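Local coordinates for Blr3880 protein (Bradyrhizobium japonicum, PDB 2OOD), which probably catalyses the zinc-dependent hydrolytic deamination of guanine to xanthine and ammonia, a step of purine breakdown, at residues Glu214-Cys219 / Gly257-Phe262; His226-Val231 / Gly266-Gly271. One frame throughout, in Å; residues are numbered along the deposited sequence.

Contact 1. Residues Glu214-Cys219 / Gly257-Phe262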
# COMPACT_ATOMS: atom_id res chain seq x y z
N GLU A 214 8.32 -37.84 -5.23
CA GLU A 214 7.36 -38.81 -4.70
C GLU A 214 6.10 -38.07 -4.25
O GLU A 214 4.97 -38.50 -4.54
CB GLU A 214 7.93 -39.59 -3.50
CG GLU A 214 9.19 -40.38 -3.80
CD GLU A 214 10.45 -39.57 -3.50
OE1 GLU A 214 10.69 -39.29 -2.30
OE2 GLU A 214 11.19 -39.23 -4.47
N LEU A 215 6.29 -36.96 -3.54
CA LEU A 215 5.18 -36.15 -3.06
C LEU A 215 4.34 -35.66 -4.24
O LEU A 215 3.11 -35.68 -4.20
CB LEU A 215 5.71 -34.95 -2.26
CG LEU A 215 4.65 -33.99 -1.70
CD1 LEU A 215 3.69 -34.76 -0.82
CD2 LEU A 215 5.33 -32.88 -0.92
N LEU A 216 5.00 -35.22 -5.31
CA LEU A 216 4.27 -34.75 -6.48
C LEU A 216 3.62 -35.92 -7.20
O LEU A 216 2.58 -35.76 -7.84
CB LEU A 216 5.20 -33.99 -7.43
CG LEU A 216 5.68 -32.63 -6.93
CD1 LEU A 216 6.70 -32.05 -7.89
CD2 LEU A 216 4.50 -31.69 -6.79
N LYS A 217 4.24 -37.09 -7.11
CA LYS A 217 3.67 -38.27 -7.76
C LYS A 217 2.40 -38.65 -6.99
O LYS A 217 1.43 -39.16 -7.57
CB LYS A 217 4.68 -39.42 -7.78
CG LYS A 217 4.32 -40.52 -8.78
CD LYS A 217 5.39 -41.62 -8.90
CE LYS A 217 6.58 -41.23 -9.81
NZ LYS A 217 7.53 -40.20 -9.25
N ALA A 218 2.41 -38.37 -5.69
CA ALA A 218 1.27 -38.65 -4.83
C ALA A 218 0.11 -37.72 -5.21
O ALA A 218 -1.04 -38.14 -5.29
CB ALA A 218 1.66 -38.43 -3.36
N CYS A 219 0.44 -36.44 -5.45
CA CYS A 219 -0.57 -35.46 -5.84
C CYS A 219 -1.17 -35.90 -7.16
O CYS A 219 -2.37 -35.73 -7.40
CB CYS A 219 0.05 -34.07 -6.02
SG CYS A 219 0.73 -33.37 -4.51
N GLY A 257 7.10 -26.78 -15.91
CA GLY A 257 7.39 -28.11 -16.41
C GLY A 257 7.38 -29.17 -15.33
O GLY A 257 7.02 -30.32 -15.58
N VAL A 258 7.77 -28.78 -14.12
CA VAL A 258 7.79 -29.71 -13.00
C VAL A 258 6.39 -30.24 -12.71
O VAL A 258 6.20 -31.44 -12.50
CB VAL A 258 8.32 -29.04 -11.73
CG1 VAL A 258 8.33 -30.04 -10.57
CG2 VAL A 258 9.71 -28.49 -11.98
N TYR A 259 5.40 -29.35 -12.71
CA TYR A 259 4.02 -29.73 -12.44
C TYR A 259 3.36 -30.47 -13.60
O TYR A 259 2.46 -31.28 -13.37
CB TYR A 259 3.17 -28.51 -12.09
CG TYR A 259 3.63 -27.80 -10.84
CD1 TYR A 259 3.77 -28.47 -9.64
CD2 TYR A 259 3.95 -26.45 -10.87
CE1 TYR A 259 4.23 -27.83 -8.51
CE2 TYR A 259 4.40 -25.80 -9.74
CZ TYR A 259 4.54 -26.49 -8.56
OH TYR A 259 5.03 -25.84 -7.44
N GLU A 260 3.79 -30.19 -14.83
CA GLU A 260 3.22 -30.87 -15.99
C GLU A 260 3.70 -32.32 -16.02
O GLU A 260 2.99 -33.22 -16.48
CB GLU A 260 3.63 -30.17 -17.28
CG GLU A 260 2.99 -28.82 -17.50
CD GLU A 260 3.66 -28.04 -18.61
OE1 GLU A 260 4.89 -27.78 -18.50
OE2 GLU A 260 2.97 -27.69 -19.59
N LYS A 261 4.92 -32.54 -15.53
CA LYS A 261 5.49 -33.88 -15.50
C LYS A 261 4.56 -34.80 -14.73
O LYS A 261 4.61 -36.02 -14.89
CB LYS A 261 6.87 -33.84 -14.82
CG LYS A 261 7.49 -35.22 -14.55
CD LYS A 261 8.79 -35.12 -13.74
CE LYS A 261 9.36 -36.50 -13.42
NZ LYS A 261 10.47 -36.50 -12.40
N PHE A 262 3.71 -34.23 -13.89
CA PHE A 262 2.80 -35.02 -13.08
C PHE A 262 1.32 -34.76 -13.35
O PHE A 262 0.48 -35.02 -12.50
CB PHE A 262 3.10 -34.80 -11.61
CG PHE A 262 4.49 -35.21 -11.21
CD1 PHE A 262 4.77 -36.52 -10.85
CD2 PHE A 262 5.53 -34.27 -11.19
CE1 PHE A 262 6.07 -36.91 -10.47
CE2 PHE A 262 6.83 -34.65 -10.82
CZ PHE A 262 7.10 -35.96 -10.46
O HOH W 1 9.30 -38.97 -11.35
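L216 lays its CB over the centre of the F262 ring, 3.8 Å from the centroid and 12° off the normal, a CH-pi contact on one face. The aliphatic chain of K261 takes the opposite face, its CG offset toward the rim, and the ammonium NZ of K217 lies in the ring plane at the edge, 3.8 Å from CE1. K217 reaches that edge because its chain, extended through CD, bends at chi3 (-81°) and chi4 (72°). Beyond the ring, the branch of L216 divides its work: CD1 meets CG1 of V258 at 3.7 Å, while CD2 sits near the plane of the Y259 ring, 4.2 Å from CE1. A single water accepts from NZ of K217 (3.0 Å) and NZ of K261 (2.9 Å), between like charges that stand 5.7 Å apart. Further out, K261 forms a salt bridge with D251, and the Y259 hydroxyl is hydrogen-bonded to the backbone of H234, a zinc ligand. Helix 213-225 of the amidohydrolase barrel thus packs on helix 255-260 and, chiefly, on F262 in the loop after it; at the hydrated, positively charged margin, the shared water and D251 would be expected to temper the repulsion between the lysines.

Contact 2. Residues His226-Val231 / Gly266-Gly271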
# COMPACT_ATOMS: atom_id res chain seq x y z
N HIS A 226 -9.46 -38.53 -8.01
CA HIS A 226 -10.44 -37.51 -7.65
C HIS A 226 -10.41 -36.36 -8.65
O HIS A 226 -10.10 -35.22 -8.30
CB HIS A 226 -10.12 -37.00 -6.25
CG HIS A 226 -10.22 -38.05 -5.19
ND1 HIS A 226 -11.43 -38.46 -4.67
CD2 HIS A 226 -9.27 -38.80 -4.58
CE1 HIS A 226 -11.22 -39.42 -3.79
NE2 HIS A 226 -9.92 -39.64 -3.71
N PRO A 227 -10.76 -36.65 -9.90
CA PRO A 227 -10.77 -35.66 -10.98
C PRO A 227 -11.47 -34.34 -10.67
O PRO A 227 -11.13 -33.30 -11.24
CB PRO A 227 -11.43 -36.41 -12.13
CG PRO A 227 -12.36 -37.35 -11.41
CD PRO A 227 -11.46 -37.87 -10.32
N ASP A 228 -12.45 -34.37 -9.76
CA ASP A 228 -13.20 -33.16 -9.43
C ASP A 228 -12.45 -32.21 -8.51
O ASP A 228 -12.81 -31.04 -8.41
CB ASP A 228 -14.54 -33.54 -8.79
CG ASP A 228 -15.55 -32.41 -8.85
OD1 ASP A 228 -15.95 -32.02 -9.98
OD2 ASP A 228 -15.95 -31.91 -7.77
N CYS A 229 -11.43 -32.71 -7.83
CA CYS A 229 -10.65 -31.89 -6.91
C CYS A 229 -9.76 -30.85 -7.60
O CYS A 229 -9.28 -31.07 -8.71
CB CYS A 229 -9.77 -32.76 -6.02
SG CYS A 229 -10.61 -33.55 -4.65
N TRP A 230 -9.55 -29.73 -6.91
CA TRP A 230 -8.70 -28.65 -7.39
C TRP A 230 -7.24 -28.97 -7.06
O TRP A 230 -6.96 -29.89 -6.28
CB TRP A 230 -9.07 -27.35 -6.68
CG TRP A 230 -10.20 -26.56 -7.29
CD1 TRP A 230 -10.10 -25.33 -7.86
CD2 TRP A 230 -11.59 -26.91 -7.34
NE1 TRP A 230 -11.34 -24.90 -8.27
CE2 TRP A 230 -12.27 -25.85 -7.96
CE3 TRP A 230 -12.33 -28.03 -6.92
CZ2 TRP A 230 -13.66 -25.87 -8.17
CZ3 TRP A 230 -13.71 -28.04 -7.14
CH2 TRP A 230 -14.35 -26.97 -7.75
N VAL A 231 -6.33 -28.21 -7.66
CA VAL A 231 -4.89 -28.35 -7.40
C VAL A 231 -4.42 -26.92 -7.10
O VAL A 231 -4.64 -26.01 -7.90
CB VAL A 231 -4.12 -28.91 -8.62
CG1 VAL A 231 -2.67 -29.17 -8.23
CG2 VAL A 231 -4.76 -30.19 -9.10
N GLY A 266 -3.76 -27.93 -15.57
CA GLY A 266 -4.98 -28.04 -16.36
C GLY A 266 -6.08 -27.31 -15.61
O GLY A 266 -5.78 -26.51 -14.72
N PRO A 267 -7.37 -27.56 -15.93
CA PRO A 267 -8.46 -26.87 -15.22
C PRO A 267 -8.39 -27.06 -13.71
O PRO A 267 -8.03 -28.13 -13.23
CB PRO A 267 -9.71 -27.49 -15.82
CG PRO A 267 -9.29 -27.74 -17.23
CD PRO A 267 -7.90 -28.34 -17.05
N LYS A 268 -8.74 -26.01 -12.97
CA LYS A 268 -8.75 -26.05 -11.52
C LYS A 268 -7.37 -26.04 -10.88
O LYS A 268 -7.22 -26.34 -9.69
CB LYS A 268 -9.55 -27.26 -11.02
CG LYS A 268 -11.05 -27.18 -11.31
CD LYS A 268 -11.79 -28.38 -10.76
CE LYS A 268 -13.28 -28.29 -11.07
NZ LYS A 268 -14.04 -29.41 -10.45
N PHE A 269 -6.36 -25.70 -11.67
CA PHE A 269 -4.99 -25.61 -11.16
C PHE A 269 -4.71 -24.13 -10.92
O PHE A 269 -5.02 -23.29 -11.77
CB PHE A 269 -3.98 -26.13 -12.18
CG PHE A 269 -2.54 -25.83 -11.82
CD1 PHE A 269 -1.77 -26.76 -11.13
CD2 PHE A 269 -1.95 -24.62 -12.19
CE1 PHE A 269 -0.43 -26.50 -10.83
CE2 PHE A 269 -0.60 -24.36 -11.89
CZ PHE A 269 0.15 -25.30 -11.21
N SER A 270 -4.12 -23.80 -9.78
CA SER A 270 -3.79 -22.42 -9.49
C SER A 270 -2.33 -22.32 -9.09
O SER A 270 -1.90 -22.98 -8.15
CB SER A 270 -4.68 -21.87 -8.37
OG SER A 270 -6.02 -21.72 -8.80
N GLY A 271 -1.57 -21.53 -9.84
CA GLY A 271 -0.16 -21.35 -9.53
C GLY A 271 0.04 -19.94 -9.00
O GLY A 271 -0.08 -18.98 -9.74
O HOH W 2 -13.02 -31.42 -11.96
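V231 pairs with F269 in parallel register at the start of two neighbouring barrel strands, its N donating to O of K268 at 2.9 Å in a nearly straight bond (174°) and its O receiving N of S270 at 2.9 Å. Beside this ladder K268 runs its extended chain over one face of the W230 indole. CB of K268 lies near CD1 of W230, and its CD stands over the six-membered ring, 3.7 Å from the centroid. NZ continues over the same face at 4.0 Å from that centroid, 28° off the normal, in a cation-pi contact. The ammonium then meets D228: it donates to the backbone O at 2.9 Å, tilted 25° from the carbonyl plane, and forms a longer salt bridge with OD1 at 3.3 Å. OD2 of the aspartate is hydrogen-bonded to H194. A water that donates to O of P227 also accepts from NZ. The indole is itself tethered, since NE1 of W230 donates to O of L389. On the face of the sheet that V231 and F269 share, CG1 of the valine touches CD1 of the phenylalanine obliquely. One lysine therefore ties the turn ahead of strand 269-272 to the turn ahead of strand 230-234, its charge probably offset by the D228 carboxylate and solvated by carbonyl, water and the indole face.

In the fold
Along the chain the four segments alternate: helix 213-225 of contact 1 leads into strand 230-234 of contact 2, and helix 255-260 into strand 269-272. Two successive helix-strand units of the amidohydrolase barrel are thus joined twice, helix to helix and following loop on the outside and strand to strand within, with centres 13 Å apart. The two layers meet where CD2 of Y259 packs on CZ of F269 at 4.0 Å. Contact 2 lies at the N-terminal ends of its strands; the other end of strand 230-234 carries H234, which binds zinc and guanine. Contact 1 reaches the surroundings of that site through Y259, whose side chain lies about 5 Å from that of H234 and about 8 Å from the bound guanine.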